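Local coordinates for uncharacterized protein (Kribbella flavida, PDB 4GB5), which is of unknown function but has a SnoaL-like domain of the NTF2 clan, a group whose cone-shaped fold often encloses a ligand pocket, at residues I14-R19 / W132-V137; G18-I23 / R34-D39; I23-E28 / T75-T80; H96-H101 / R114-G119. All coordinates share one frame; numbering follows the deposited sequence.

All four contacts are buried; they differ in what holds them. Helix 6-25 runs through three: contact 1 lays its middle on strand 131-145, contact 2 its next turn on the helix-to-strand junction within 34-39, and contact 3 its C-terminal end on strand 74-87. Contacts 1 and 2 share R19, touch through an L134 N to V36 O bond, and are apolar and aromatic, without hydrogen bonds across them. Contact 3 rests instead on a carboxylate gripped by several donors. Contact 4, on the opposite side of the chain's centre from contacts 1 and 2, joins two strands of the same sheet by regular backbone bonding and adds charged groups facing neighbouring subunits.

Contact 1. Residues I14-R19 / W132-V137; sequences IELFGR and WRLSSV
L16 and F17 on helix 6-25 pack against W132 and L134 on strand 131-145, part of the helix-on-sheet layer of an NTF2-like alpha+beta fold. The two axes come within 8.8 Å and cross at -69°, with L16 sitting over R133. L16 does most of the touching. Its CG lies beside the backbone N, anti to the carbonyl carbon (chi1 -84°), and both methyls press on W132 O, CD1 and CD2 each 3.6 Å away. CD1 alone continues along the strand, reaching W132 CB at 3.8 Å and L134 CG at 4.1 Å and so bridging two residues that both point their CB at the helix. F17 joins from the next position along the helix. Its CE2 and CZ both lie 4.0 Å from L134 CD2, while L134 CD1 lies over one face of the ring; the two side chains cross at about a right angle. The in-plane edge of the same ring meets I14 O.

The polar groups find partners of their own. R133 turns back so that NH1 donates to W132 O at 3.0 Å, approaching from above the carbonyl plane, and NE goes to R34 O. The indole of W132 turns off from L16, and its NE1 bonds D9 OD1.

No hydrogen bond joins helix to strand here, so the contact depends on the fit of branched methyls and a phenyl ring, while the carbonyl that L16 presses on has its own donor in R133.

Contact 2. Residues G18-I23 / R34-D39; sequences GRYADI and RRVHTD
V36 supplies the apolar part, dividing its methyls among three residues of helix 6-25. CG2 lies 3.5 Å from R19 CB, and it also meets I23 CD1 at 3.8 Å, the isoleucine and valine reaching toward each other tip to tip. CG1, anti to the backbone N (chi1 176°), comes 4.1 Å from Y20 CB. That same methyl sits over the centre of the H37 ring, 3.7 Å above its plane, so the imidazole is packed by its own neighbour on that face. I23 CD1 adds a contact with H37 CD2.

H37 is the first residue to leave helical geometry after helix 32-36. The chain changes there into the short strand 37-38, and the contact thus holds the helix-to-strand junction of this NTF2-like domain against its N-terminal helix. V36 and T38 both bond the backbone of L134, tying the junction to the sheet.

The aromatic part is Y20 with H37. They meet rim to rim, planes at 81°, with Y20 CD1 3.6 Å from H37 NE2 and neither ring over the face of the other. Y61 packs edge-to-face with H37, Y121 with Y20, and ND1 of the histidine bonds L134 O.

No hydrogen bond crosses between the segments. Within 34-39, R34 NH1 makes a salt bridge of 2.8 Å to D39 OD2, meeting that oxygen on its anti side, well out of the carboxylate plane, and D39 OD1 turns to L58 N.

Contact 3. Residues I23-E28 / T75-T80; sequences IADLKE and THHAIT
D25 reaches from the last turn of helix 6-25 to T75 and H77 on strand 74-87. Its CB passes 3.7 Å from T75 O. CG stands anti to the carbonyl carbon, beside the backbone N (chi1 -61°), and comes closer to that oxygen. OD1 then takes two donors: T75 OG1 at 2.8 Å on its anti side, and H77 ND1 at 2.9 Å on its syn side, OD1 lying at the edge of the imidazole near the ring plane. OD2 accepts the backbone N of H77 at 2.8 Å in a nearly straight bond (167°), and also meets H96 NE2 of the second subunit. Four donors therefore fix the rotation of this buried carboxylate.

Beside it, A24 CB packs 3.6 Å from H77 CE1. One water donates to both A24 O and T75 OG1, so the hydroxyl gives to D25 and receives from water; a second links D25 O to T75 N. The helix closes in a Schellman motif at K27. What results is a His-carboxylate hydrogen bond at a helix C-terminus, joining the N-terminal helix of an NTF2-like fold to the curved sheet.

Contact 4. Residues H96-H101 / R114-G119; sequences HVRAEH and RWLVVG
H101 and W115, A99 and V117, and V97 and G119 are the hydrogen-bonded pairs of this antiparallel ladder, with R98-V118 and E100-L116 as the non-hydrogen-bonded pairs between them. Six backbone bonds span it; A99 and V117 exchange two almost straight ones. At the backbone angles of G119 (phi 158°, psi -141°) a CB would jam against the preceding carbonyl O, which calls for glycine.

The aromatic pair sits at one end. H101 and the six-membered ring of W115 stack face to face, centroids 4.2 Å apart and planes at 25°, with W115 CE3 over the imidazole, offset toward its rim. H101 ND1 donates in its own ring plane to W115 O at 2.9 Å. H101 N bonds the same oxygen, the two donors coming from opposite faces of the carbonyl plane. The indole NE1 goes to Q144.

On the other face of the sheet apolar groups back charged ones. R98 CG, anti to the backbone N, lies 3.7 Å from V118 CG1, and the chain runs extended to NE. L116 CD1 lies over the centre of the R98 guanidinium, 3.7 Å above its plane. R98 NH1 forms a salt bridge with E100 OE2 at 3.1 Å. A water donates to that oxygen and accepts from R114 NE, while R114 NH1 pairs with E145.

R98 NH2 also bridges to E100 of the third subunit, and E100 receives R98 of the second. A phosphate near R98 is probably from the crystallisation liquor. Arginines of adjacent chains come close here, so these carboxylates probably offset the repulsion where the three subunits meet.

Contact 1. Residues I14-R19 / W132-V137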
# COMPACT_ATOMS: atom_id res chain seq x y z
N ILE A 14 7.52 9.53 -7.19
CA ILE A 14 6.77 8.62 -6.32
C ILE A 14 6.08 9.41 -5.21
O ILE A 14 4.90 9.16 -4.91
CB ILE A 14 7.65 7.45 -5.81
CG1 ILE A 14 8.01 6.56 -6.97
CG2 ILE A 14 6.93 6.63 -4.72
CD1 ILE A 14 9.02 5.49 -6.71
N GLU A 15 6.77 10.35 -4.61
CA GLU A 15 6.17 11.15 -3.53
C GLU A 15 4.97 11.91 -4.02
O GLU A 15 4.02 12.13 -3.25
CB GLU A 15 7.21 12.11 -2.97
CG GLU A 15 6.76 12.94 -1.84
CD GLU A 15 7.90 13.68 -1.18
OE1 GLU A 15 8.65 13.08 -0.36
OE2 GLU A 15 8.04 14.87 -1.51
N LEU A 16 4.93 12.32 -5.29
CA LEU A 16 3.74 13.01 -5.80
C LEU A 16 2.49 12.21 -5.63
O LEU A 16 1.40 12.77 -5.46
CB LEU A 16 3.81 13.28 -7.29
CG LEU A 16 4.54 14.50 -7.74
CD1 LEU A 16 4.59 14.53 -9.24
CD2 LEU A 16 3.79 15.73 -7.25
N PHE A 17 2.62 10.88 -5.69
CA PHE A 17 1.45 10.03 -5.49
C PHE A 17 0.97 10.03 -4.04
O PHE A 17 -0.22 9.85 -3.80
CB PHE A 17 1.73 8.60 -5.99
CG PHE A 17 1.71 8.53 -7.46
CD1 PHE A 17 0.52 8.15 -8.11
CD2 PHE A 17 2.78 8.87 -8.24
CE1 PHE A 17 0.43 8.08 -9.48
CE2 PHE A 17 2.70 8.85 -9.61
CZ PHE A 17 1.52 8.43 -10.25
N GLY A 18 1.87 10.25 -3.08
CA GLY A 18 1.46 10.46 -1.69
C GLY A 18 0.64 11.75 -1.56
O GLY A 18 -0.42 11.76 -0.93
N ARG A 19 1.14 12.82 -2.16
CA ARG A 19 0.44 14.09 -2.16
C ARG A 19 -0.88 14.01 -2.93
O ARG A 19 -1.89 14.63 -2.54
CB ARG A 19 1.33 15.19 -2.72
CG ARG A 19 2.63 15.42 -1.95
CD ARG A 19 3.22 16.78 -2.28
NE ARG A 19 3.79 17.43 -1.10
CZ ARG A 19 5.08 17.42 -0.78
NH1 ARG A 19 5.50 18.05 0.30
NH2 ARG A 19 5.95 16.79 -1.55
N TRP A 132 8.35 18.40 -10.04
CA TRP A 132 7.52 17.46 -10.78
C TRP A 132 6.05 17.68 -10.50
O TRP A 132 5.65 17.93 -9.34
CB TRP A 132 7.92 16.02 -10.47
CG TRP A 132 9.23 15.64 -11.11
CD1 TRP A 132 10.48 15.69 -10.53
CD2 TRP A 132 9.43 15.17 -12.46
NE1 TRP A 132 11.43 15.28 -11.44
CE2 TRP A 132 10.82 14.94 -12.62
CE3 TRP A 132 8.57 14.86 -13.52
CZ2 TRP A 132 11.36 14.45 -13.82
CZ3 TRP A 132 9.11 14.40 -14.72
CH2 TRP A 132 10.49 14.20 -14.85
N ARG A 133 5.23 17.52 -11.54
CA ARG A 133 3.78 17.58 -11.41
C ARG A 133 3.13 16.52 -12.28
O ARG A 133 3.64 16.17 -13.35
CB ARG A 133 3.25 18.96 -11.91
CG ARG A 133 3.68 20.20 -11.09
CD ARG A 133 3.09 20.19 -9.70
NE ARG A 133 3.40 21.42 -8.96
CZ ARG A 133 4.51 21.64 -8.28
NH1 ARG A 133 5.45 20.73 -8.20
NH2 ARG A 133 4.65 22.79 -7.63
N LEU A 134 1.99 16.02 -11.83
CA LEU A 134 1.22 15.06 -12.60
C LEU A 134 0.36 15.81 -13.63
O LEU A 134 -0.52 16.60 -13.26
CB LEU A 134 0.32 14.22 -11.68
CG LEU A 134 1.00 13.27 -10.70
CD1 LEU A 134 0.01 12.58 -9.81
CD2 LEU A 134 1.81 12.24 -11.46
N SER A 135 0.63 15.56 -14.90
CA SER A 135 -0.01 16.25 -16.02
C SER A 135 -1.14 15.46 -16.66
O SER A 135 -1.97 16.03 -17.35
CB SER A 135 1.02 16.58 -17.10
OG SER A 135 1.72 15.39 -17.46
N SER A 136 -1.17 14.15 -16.45
CA SER A 136 -2.24 13.33 -16.92
C SER A 136 -2.52 12.22 -15.92
O SER A 136 -1.59 11.54 -15.45
CB SER A 136 -1.86 12.71 -18.27
OG SER A 136 -2.84 11.79 -18.70
N VAL A 137 -3.79 12.02 -15.58
CA VAL A 137 -4.21 10.95 -14.68
C VAL A 137 -5.18 10.05 -15.43
O VAL A 137 -6.16 10.56 -16.02
CB VAL A 137 -4.93 11.51 -13.44
CG1 VAL A 137 -5.43 10.42 -12.51
CG2 VAL A 137 -4.02 12.46 -12.70

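Contact 2. Residues G18-I23 / R34-D39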
# COMPACT_ATOMS: atom_id res chain seq x y z
N GLY A 18 1.87 10.25 -3.08
CA GLY A 18 1.46 10.46 -1.69
C GLY A 18 0.64 11.75 -1.56
O GLY A 18 -0.42 11.76 -0.93
N ARG A 19 1.14 12.82 -2.16
CA ARG A 19 0.44 14.09 -2.16
C ARG A 19 -0.88 14.01 -2.93
O ARG A 19 -1.89 14.63 -2.54
CB ARG A 19 1.33 15.19 -2.72
CG ARG A 19 2.63 15.42 -1.95
CD ARG A 19 3.22 16.78 -2.28
NE ARG A 19 3.79 17.43 -1.10
CZ ARG A 19 5.08 17.42 -0.78
NH1 ARG A 19 5.50 18.05 0.30
NH2 ARG A 19 5.95 16.79 -1.55
N TYR A 20 -0.91 13.24 -4.02
CA TYR A 20 -2.14 13.04 -4.78
C TYR A 20 -3.20 12.40 -3.91
O TYR A 20 -4.37 12.83 -3.89
CB TYR A 20 -1.87 12.15 -6.01
CG TYR A 20 -3.13 11.77 -6.80
CD1 TYR A 20 -3.56 12.54 -7.83
CD2 TYR A 20 -3.87 10.64 -6.47
CE1 TYR A 20 -4.69 12.22 -8.54
CE2 TYR A 20 -5.00 10.30 -7.18
CZ TYR A 20 -5.40 11.09 -8.22
OH TYR A 20 -6.54 10.77 -8.93
N ALA A 21 -2.82 11.37 -3.21
CA ALA A 21 -3.75 10.69 -2.28
C ALA A 21 -4.20 11.59 -1.17
O ALA A 21 -5.36 11.56 -0.78
CB ALA A 21 -3.13 9.41 -1.75
N ASP A 22 -3.32 12.47 -0.75
CA ASP A 22 -3.67 13.44 0.28
C ASP A 22 -4.75 14.44 -0.19
O ASP A 22 -5.57 14.84 0.61
CB ASP A 22 -2.46 14.26 0.70
CG ASP A 22 -1.46 13.47 1.54
OD1 ASP A 22 -1.90 12.54 2.26
OD2 ASP A 22 -0.25 13.86 1.53
N ILE A 23 -4.74 14.85 -1.46
CA ILE A 23 -5.78 15.76 -1.96
C ILE A 23 -7.14 15.22 -1.61
O ILE A 23 -7.97 15.92 -0.99
CB ILE A 23 -5.67 15.97 -3.50
CG1 ILE A 23 -4.46 16.83 -3.80
CG2 ILE A 23 -6.91 16.66 -4.06
CD1 ILE A 23 -4.03 16.81 -5.26
N ARG A 34 -2.36 22.45 -6.69
CA ARG A 34 -1.34 23.22 -7.37
C ARG A 34 0.07 22.67 -7.17
O ARG A 34 0.94 22.88 -7.99
CB ARG A 34 -1.37 24.68 -6.92
CG ARG A 34 -2.70 25.32 -7.09
CD ARG A 34 -2.75 26.19 -8.32
NE ARG A 34 -4.13 26.38 -8.77
CZ ARG A 34 -4.49 26.57 -10.04
NH1 ARG A 34 -3.58 26.61 -11.02
NH2 ARG A 34 -5.78 26.71 -10.33
N ARG A 35 0.27 22.00 -6.04
CA ARG A 35 1.55 21.39 -5.73
C ARG A 35 1.72 20.03 -6.38
O ARG A 35 2.82 19.48 -6.44
CB ARG A 35 1.65 21.21 -4.22
CG ARG A 35 1.54 22.57 -3.54
CD ARG A 35 1.83 22.51 -2.06
NE ARG A 35 1.56 23.82 -1.47
CZ ARG A 35 2.42 24.84 -1.41
NH1 ARG A 35 3.65 24.71 -1.88
NH2 ARG A 35 2.05 25.99 -0.85
N VAL A 36 0.61 19.44 -6.82
CA VAL A 36 0.62 18.08 -7.40
C VAL A 36 0.46 17.98 -8.91
O VAL A 36 1.03 17.11 -9.54
CB VAL A 36 -0.48 17.23 -6.73
CG1 VAL A 36 -0.65 15.86 -7.31
CG2 VAL A 36 -0.20 17.13 -5.23
N HIS A 37 -0.35 18.88 -9.45
CA HIS A 37 -0.79 18.82 -10.86
C HIS A 37 -0.36 20.03 -11.67
O HIS A 37 -0.14 21.14 -11.15
CB HIS A 37 -2.33 18.75 -10.87
CG HIS A 37 -2.87 17.47 -10.30
ND1 HIS A 37 -2.64 16.25 -10.90
CD2 HIS A 37 -3.66 17.22 -9.23
CE1 HIS A 37 -3.21 15.30 -10.19
NE2 HIS A 37 -3.85 15.85 -9.18
N THR A 38 -0.25 19.79 -12.97
CA THR A 38 -0.19 20.91 -13.90
C THR A 38 -1.56 21.60 -14.09
O THR A 38 -2.62 21.08 -13.70
CB THR A 38 0.29 20.43 -15.28
OG1 THR A 38 -0.59 19.42 -15.75
CG2 THR A 38 1.70 19.84 -15.25
N ASP A 39 -1.53 22.79 -14.69
CA ASP A 39 -2.74 23.53 -15.05
C ASP A 39 -2.54 23.95 -16.49
O ASP A 39 -1.72 24.82 -16.76
CB ASP A 39 -2.89 24.78 -14.18
CG ASP A 39 -4.24 25.45 -14.33
OD1 ASP A 39 -5.06 24.97 -15.16
OD2 ASP A 39 -4.46 26.49 -13.67

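Contact 3. Residues I23-E28 / T75-T80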
# COMPACT_ATOMS: atom_id res chain seq x y z
N ILE A 23 -4.74 14.85 -1.46
CA ILE A 23 -5.78 15.76 -1.96
C ILE A 23 -7.14 15.22 -1.61
O ILE A 23 -7.97 15.92 -0.99
CB ILE A 23 -5.67 15.97 -3.50
CG1 ILE A 23 -4.46 16.83 -3.80
CG2 ILE A 23 -6.91 16.66 -4.06
CD1 ILE A 23 -4.03 16.81 -5.26
N ALA A 24 -7.41 13.99 -2.00
CA ALA A 24 -8.71 13.42 -1.77
C ALA A 24 -8.92 13.13 -0.30
O ALA A 24 -9.96 13.47 0.26
CB ALA A 24 -8.85 12.15 -2.56
N ASP A 25 -7.96 12.49 0.34
CA ASP A 25 -8.22 11.89 1.65
C ASP A 25 -8.17 12.91 2.78
O ASP A 25 -8.83 12.73 3.82
CB ASP A 25 -7.27 10.72 1.92
CG ASP A 25 -7.38 9.60 0.92
OD1 ASP A 25 -8.43 9.47 0.25
OD2 ASP A 25 -6.40 8.82 0.76
N LEU A 26 -7.45 14.00 2.58
CA LEU A 26 -7.52 15.17 3.51
C LEU A 26 -8.55 16.20 3.06
O LEU A 26 -8.75 17.18 3.76
CB LEU A 26 -6.17 15.88 3.60
CG LEU A 26 -4.98 15.09 4.13
CD1 LEU A 26 -3.66 15.79 3.91
CD2 LEU A 26 -5.19 14.74 5.60
N LYS A 27 -9.20 15.96 1.92
CA LYS A 27 -10.19 16.87 1.30
C LYS A 27 -9.71 18.29 1.13
O LYS A 27 -10.40 19.26 1.46
CB LYS A 27 -11.53 16.85 2.03
CG LYS A 27 -12.39 15.65 1.67
CD LYS A 27 -13.81 15.79 2.17
CE LYS A 27 -14.54 14.48 2.28
NZ LYS A 27 -15.90 14.67 2.81
N GLU A 28 -8.50 18.40 0.61
CA GLU A 28 -7.82 19.67 0.44
C GLU A 28 -7.67 19.92 -1.03
O GLU A 28 -6.72 19.49 -1.68
CB GLU A 28 -6.49 19.66 1.18
CG GLU A 28 -6.10 21.07 1.60
CD GLU A 28 -5.63 21.92 0.46
OE1 GLU A 28 -6.45 22.70 -0.06
OE2 GLU A 28 -4.43 21.82 0.13
N THR A 75 -12.49 8.99 2.66
CA THR A 75 -11.94 8.14 1.64
C THR A 75 -10.53 7.72 2.05
O THR A 75 -9.91 8.35 2.90
CB THR A 75 -11.89 8.81 0.27
OG1 THR A 75 -11.13 10.01 0.34
CG2 THR A 75 -13.27 9.17 -0.24
N HIS A 76 -10.03 6.65 1.42
CA HIS A 76 -8.65 6.25 1.58
C HIS A 76 -8.15 5.66 0.27
O HIS A 76 -8.69 4.69 -0.25
CB HIS A 76 -8.47 5.19 2.69
CG HIS A 76 -7.04 4.96 3.08
ND1 HIS A 76 -6.38 5.81 3.94
CD2 HIS A 76 -6.15 4.03 2.71
CE1 HIS A 76 -5.14 5.39 4.09
NE2 HIS A 76 -4.98 4.32 3.35
N HIS A 77 -7.10 6.29 -0.25
CA HIS A 77 -6.42 5.83 -1.44
C HIS A 77 -5.11 5.22 -1.05
O HIS A 77 -4.23 5.95 -0.58
CB HIS A 77 -6.17 6.97 -2.43
CG HIS A 77 -7.40 7.52 -3.05
ND1 HIS A 77 -8.34 8.21 -2.31
CD2 HIS A 77 -7.84 7.53 -4.33
CE1 HIS A 77 -9.33 8.58 -3.11
NE2 HIS A 77 -9.04 8.19 -4.34
N ALA A 78 -4.94 3.92 -1.31
CA ALA A 78 -3.68 3.23 -1.09
C ALA A 78 -3.05 3.00 -2.45
O ALA A 78 -3.50 2.14 -3.23
CB ALA A 78 -3.94 1.93 -0.37
N ILE A 79 -2.00 3.74 -2.74
CA ILE A 79 -1.31 3.70 -4.05
C ILE A 79 0.05 3.04 -3.84
O ILE A 79 0.85 3.46 -3.00
CB ILE A 79 -1.18 5.10 -4.65
CG1 ILE A 79 -2.55 5.78 -4.64
CG2 ILE A 79 -0.54 5.06 -6.04
CD1 ILE A 79 -2.54 7.18 -5.19
N THR A 80 0.29 1.98 -4.61
CA THR A 80 1.43 1.13 -4.41
C THR A 80 2.03 0.69 -5.72
O THR A 80 1.42 0.86 -6.80
CB THR A 80 1.02 -0.14 -3.64
OG1 THR A 80 0.04 -0.89 -4.40
CG2 THR A 80 0.45 0.18 -2.32
O HOH W 1 -12.24 12.34 1.08
O HOH W 2 -11.35 11.42 3.97

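Contact 4. Residues H96-H101 / R114-G119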
# COMPACT_ATOMS: atom_id res chain seq x y z
N HIS A 96 -0.50 0.66 -8.86
CA HIS A 96 -1.73 0.10 -8.30
C HIS A 96 -2.43 1.12 -7.41
O HIS A 96 -1.79 1.91 -6.71
CB HIS A 96 -1.38 -1.09 -7.40
CG HIS A 96 -1.22 -2.39 -8.10
ND1 HIS A 96 -0.31 -2.61 -9.12
CD2 HIS A 96 -1.88 -3.57 -7.93
CE1 HIS A 96 -0.43 -3.85 -9.56
NE2 HIS A 96 -1.38 -4.46 -8.85
N VAL A 97 -3.76 1.07 -7.43
CA VAL A 97 -4.58 1.84 -6.50
C VAL A 97 -5.71 1.03 -5.95
O VAL A 97 -6.41 0.33 -6.67
CB VAL A 97 -5.09 3.17 -7.15
CG1 VAL A 97 -5.85 2.96 -8.40
CG2 VAL A 97 -5.95 3.98 -6.13
N ARG A 98 -5.91 1.19 -4.64
CA ARG A 98 -7.09 0.70 -3.94
C ARG A 98 -7.75 1.88 -3.27
O ARG A 98 -7.17 2.47 -2.33
CB ARG A 98 -6.66 -0.35 -2.92
CG ARG A 98 -7.87 -0.99 -2.18
CD ARG A 98 -7.43 -2.14 -1.29
NE ARG A 98 -8.54 -2.92 -0.86
CZ ARG A 98 -9.40 -2.59 0.09
NH1 ARG A 98 -9.26 -1.46 0.78
NH2 ARG A 98 -10.37 -3.41 0.39
N ALA A 99 -8.95 2.26 -3.74
CA ALA A 99 -9.60 3.50 -3.26
C ALA A 99 -10.90 3.11 -2.59
O ALA A 99 -11.79 2.55 -3.24
CB ALA A 99 -9.86 4.44 -4.39
N GLU A 100 -11.01 3.44 -1.32
CA GLU A 100 -12.20 3.21 -0.51
C GLU A 100 -12.93 4.52 -0.31
O GLU A 100 -12.29 5.53 -0.02
CB GLU A 100 -11.83 2.68 0.87
CG GLU A 100 -11.26 1.29 0.84
CD GLU A 100 -10.53 0.97 2.12
OE1 GLU A 100 -9.49 1.62 2.42
OE2 GLU A 100 -11.00 0.07 2.83
N HIS A 101 -14.27 4.50 -0.41
CA HIS A 101 -15.07 5.71 -0.23
C HIS A 101 -16.28 5.33 0.63
O HIS A 101 -17.08 4.45 0.24
CB HIS A 101 -15.61 6.23 -1.56
CG HIS A 101 -14.62 6.26 -2.68
ND1 HIS A 101 -14.23 5.12 -3.36
CD2 HIS A 101 -14.02 7.29 -3.32
CE1 HIS A 101 -13.40 5.44 -4.33
NE2 HIS A 101 -13.24 6.75 -4.32
N ARG A 114 -19.69 1.26 1.58
CA ARG A 114 -18.33 1.50 1.09
C ARG A 114 -18.20 1.15 -0.38
O ARG A 114 -18.43 0.00 -0.79
CB ARG A 114 -17.28 0.73 1.90
CG ARG A 114 -15.83 1.08 1.60
CD ARG A 114 -15.31 0.26 0.48
NE ARG A 114 -14.95 -1.10 0.85
CZ ARG A 114 -15.46 -2.23 0.36
NH1 ARG A 114 -16.53 -2.24 -0.44
NH2 ARG A 114 -14.96 -3.40 0.76
N TRP A 115 -17.86 2.16 -1.18
CA TRP A 115 -17.60 2.00 -2.59
C TRP A 115 -16.09 1.76 -2.73
O TRP A 115 -15.28 2.60 -2.37
CB TRP A 115 -17.99 3.28 -3.36
CG TRP A 115 -17.60 3.29 -4.80
CD1 TRP A 115 -17.59 2.22 -5.70
CD2 TRP A 115 -17.18 4.44 -5.55
NE1 TRP A 115 -17.18 2.67 -6.94
CE2 TRP A 115 -16.91 4.02 -6.85
CE3 TRP A 115 -16.98 5.78 -5.22
CZ2 TRP A 115 -16.48 4.90 -7.83
CZ3 TRP A 115 -16.54 6.63 -6.18
CH2 TRP A 115 -16.32 6.20 -7.49
N LEU A 116 -15.76 0.61 -3.29
CA LEU A 116 -14.37 0.21 -3.52
C LEU A 116 -14.04 0.22 -4.98
O LEU A 116 -14.78 -0.36 -5.79
CB LEU A 116 -14.13 -1.22 -2.99
CG LEU A 116 -12.67 -1.67 -3.07
CD1 LEU A 116 -11.75 -0.91 -2.18
CD2 LEU A 116 -12.66 -3.18 -2.76
N VAL A 117 -12.94 0.88 -5.33
CA VAL A 117 -12.38 0.79 -6.67
C VAL A 117 -10.97 0.27 -6.54
O VAL A 117 -10.18 0.86 -5.80
CB VAL A 117 -12.30 2.16 -7.34
CG1 VAL A 117 -11.63 2.04 -8.72
CG2 VAL A 117 -13.68 2.72 -7.46
N VAL A 118 -10.65 -0.81 -7.25
CA VAL A 118 -9.27 -1.27 -7.37
C VAL A 118 -8.87 -1.22 -8.83
O VAL A 118 -9.71 -1.40 -9.71
CB VAL A 118 -9.03 -2.69 -6.79
CG1 VAL A 118 -9.04 -2.66 -5.23
CG2 VAL A 118 -9.99 -3.64 -7.33
N GLY A 119 -7.59 -1.02 -9.09
CA GLY A 119 -7.12 -0.98 -10.46
C GLY A 119 -5.81 -0.24 -10.49
O GLY A 119 -4.95 -0.42 -9.62
O HOH W 3 -13.20 -1.24 3.13